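Local coordinates for solute carrier family 15 member 1 (Mus musculus, PDB 5A9D), which takes up di- and tripeptides together with protons across the intestinal cell membrane, at residues A[111-116]-A[137-142]. Residues are numbered along the deposited sequence; the frame is centred on the assembly and turned at random.
Sequences IKMSGK and KQYTIN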
loop_
_atom_site.group_PDB
_atom_site.type_symbol
_atom_site.label_atom_id
_atom_site.label_comp_id
_atom_site.label_asym_id
_atom_site.label_seq_id
_atom_site.Cartn_x
_atom_site.Cartn_y
_atom_site.Cartn_z
ATOM N N ILE A 111 -7.372 -16.395 4.438
ATOM C CA ILE A 111 -6.378 -17.087 5.238
ATOM C C ILE A 111 -6.529 -16.627 6.642
ATOM O O ILE A 111 -6.613 -15.423 6.875
ATOM C CB ILE A 111 -4.909 -16.871 4.745
ATOM C CG1 ILE A 111 -4.779 -17.198 3.261
ATOM C CG2 ILE A 111 -3.922 -17.695 5.601
ATOM C CD1 ILE A 111 -4.826 -15.951 2.342
ATOM N N LYS A 112 -6.531 -17.588 7.594
ATOM C CA LYS A 112 -6.611 -17.277 9.017
ATOM C C LYS A 112 -5.374 -17.919 9.637
ATOM O O LYS A 112 -5.132 -19.115 9.427
ATOM C CB LYS A 112 -7.907 -17.815 9.675
ATOM C CG LYS A 112 -9.188 -17.204 9.103
ATOM C CD LYS A 112 -10.271 -17.115 10.150
ATOM C CE LYS A 112 -11.599 -16.678 9.582
ATOM N NZ LYS A 112 -12.698 -16.816 10.584
ATOM N N MET A 113 -4.553 -17.116 10.316
ATOM C CA MET A 113 -3.319 -17.612 10.941
ATOM C C MET A 113 -3.110 -16.915 12.262
ATOM O O MET A 113 -3.026 -15.689 12.290
ATOM C CB MET A 113 -2.103 -17.392 10.029
ATOM C CG MET A 113 -0.770 -17.858 10.666
ATOM S SD MET A 113 0.705 -17.448 9.688
ATOM C CE MET A 113 0.904 -18.871 8.795
ATOM N N SER A 114 -2.970 -17.707 13.349
ATOM C CA SER A 114 -2.703 -17.253 14.723
ATOM C C SER A 114 -3.482 -15.994 15.088
ATOM O O SER A 114 -2.875 -15.009 15.497
ATOM C CB SER A 114 -1.200 -17.026 14.944
ATOM O OG SER A 114 -0.383 -18.043 14.390
ATOM N N GLY A 115 -4.802 -16.019 14.893
ATOM C CA GLY A 115 -5.683 -14.888 15.210
ATOM C C GLY A 115 -5.693 -13.740 14.208
ATOM O O GLY A 115 -6.458 -12.789 14.368
ATOM N N LYS A 116 -4.844 -13.803 13.171
ATOM C CA LYS A 116 -4.804 -12.785 12.103
ATOM C C LYS A 116 -5.535 -13.289 10.858
ATOM O O LYS A 116 -5.670 -14.496 10.686
ATOM C CB LYS A 116 -3.367 -12.321 11.805
ATOM C CG LYS A 116 -2.784 -11.586 13.036
ATOM C CD LYS A 116 -1.436 -10.986 12.760
ATOM C CE LYS A 116 -0.931 -10.224 13.973
ATOM N NZ LYS A 116 -0.334 -11.140 14.974
ATOM N N LYS A 137 3.640 -22.240 12.496
ATOM C CA LYS A 137 2.312 -21.670 12.752
ATOM C C LYS A 137 1.296 -22.477 11.967
ATOM O O LYS A 137 1.523 -22.781 10.785
ATOM C CB LYS A 137 2.210 -20.177 12.282
ATOM C CG LYS A 137 3.184 -19.188 12.931
ATOM C CD LYS A 137 2.919 -19.001 14.410
ATOM C CE LYS A 137 4.220 -18.857 15.147
ATOM N NZ LYS A 137 4.042 -18.873 16.610
ATOM N N GLN A 138 0.164 -22.784 12.602
ATOM C CA GLN A 138 -0.931 -23.460 11.921
ATOM C C GLN A 138 -1.763 -22.379 11.212
ATOM O O GLN A 138 -1.896 -21.277 11.721
ATOM C CB GLN A 138 -1.817 -24.216 12.915
ATOM C CG GLN A 138 -1.219 -25.518 13.408
ATOM C CD GLN A 138 -2.263 -26.593 13.398
ATOM O OE1 GLN A 138 -3.027 -26.751 14.365
ATOM N NE2 GLN A 138 -2.361 -27.307 12.274
ATOM N N TYR A 139 -2.319 -22.687 10.046
ATOM C CA TYR A 139 -3.194 -21.751 9.348
ATOM C C TYR A 139 -4.232 -22.458 8.495
ATOM O O TYR A 139 -4.095 -23.648 8.182
ATOM C CB TYR A 139 -2.414 -20.691 8.546
ATOM C CG TYR A 139 -1.612 -21.197 7.371
ATOM C CD1 TYR A 139 -0.321 -21.696 7.544
ATOM C CD2 TYR A 139 -2.104 -21.098 6.076
ATOM C CE1 TYR A 139 0.445 -22.104 6.453
ATOM C CE2 TYR A 139 -1.359 -21.519 4.986
ATOM C CZ TYR A 139 -0.086 -22.012 5.176
ATOM O OH TYR A 139 0.623 -22.374 4.074
ATOM N N THR A 140 -5.306 -21.741 8.161
ATOM C CA THR A 140 -6.339 -22.328 7.337
ATOM C C THR A 140 -6.528 -21.525 6.111
ATOM O O THR A 140 -6.374 -20.318 6.142
ATOM C CB THR A 140 -7.695 -22.476 8.074
ATOM O OG1 THR A 140 -8.276 -21.183 8.238
ATOM C CG2 THR A 140 -7.587 -23.215 9.399
ATOM N N ILE A 141 -6.981 -22.182 5.055
ATOM C CA ILE A 141 -7.295 -21.529 3.801
ATOM C C ILE A 141 -8.694 -21.968 3.407
ATOM O O ILE A 141 -8.950 -23.157 3.286
ATOM C CB ILE A 141 -6.265 -21.822 2.675
ATOM C CG1 ILE A 141 -4.879 -21.232 2.994
ATOM C CG2 ILE A 141 -6.791 -21.271 1.325
ATOM C CD1 ILE A 141 -3.751 -21.886 2.183
ATOM N N ASN A 142 -9.588 -21.008 3.216
ATOM C CA ASN A 142 -10.963 -21.274 2.797
ATOM C C ASN A 142 -11.256 -20.532 1.502
ATOM O O ASN A 142 -10.904 -19.359 1.349
ATOM C CB ASN A 142 -11.961 -20.968 3.918
ATOM C CG ASN A 142 -11.896 -22.004 5.027
ATOM O OD1 ASN A 142 -12.603 -23.012 5.002
ATOM N ND2 ASN A 142 -11.003 -21.820 5.998
HETATM O O HOH W 1 -3.489 -20.481 13.769
#
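Strand 109-113 runs antiparallel to strand 138-142, and Lys112 and Thr140 form a hydrogen-bonded pair between them. Lys112 N donates to Thr140 O over 3.1 Å, and Thr140 N donates to Lys112 O over 2.9 Å. Both bonds are nearly straight and lie in the carbonyl planes. The packing is tightest on the buried face, where Ile111, Met113, Tyr139 and Ile141 meet. Met113 CG is anti to the backbone N (chi1 178°), and the chain stays extended until it bends at the last torsion (chi3 -94°). That bend sets Met113 CE obliquely against the Tyr139 ring, 3.3 Å from CD1. Ile111 CG2 lies near the CD2 side of the ring, 3.9 Å from Tyr139 CD2. Both methyls lie on the same side of the ring plane. An alanine in place of Met113 would lose the thioether and its methyl, and would probably leave the CD1 side of the ring less firmly packed. These are the central strands of one sheet in a beta-sandwich with an immunoglobulin-like fold. From the facing sheet, Phe101 and Val179 also meet Tyr139. The reverse face is looser. Here Lys112 and Thr140 lie side by side, with Lys112 CB 3.7 Å from Thr140 OG1, and the rest of the lysine chain turns off from the partner strand. Beyond Met113 the strands part. A water bridges the gap, accepting from Ser114 N at 2.9 Å and donating to Gln138 O. Ser114 is the second residue of the type I' turn from Met113 to Lys116, and its OG rests 3.4 Å from Lys137 CD.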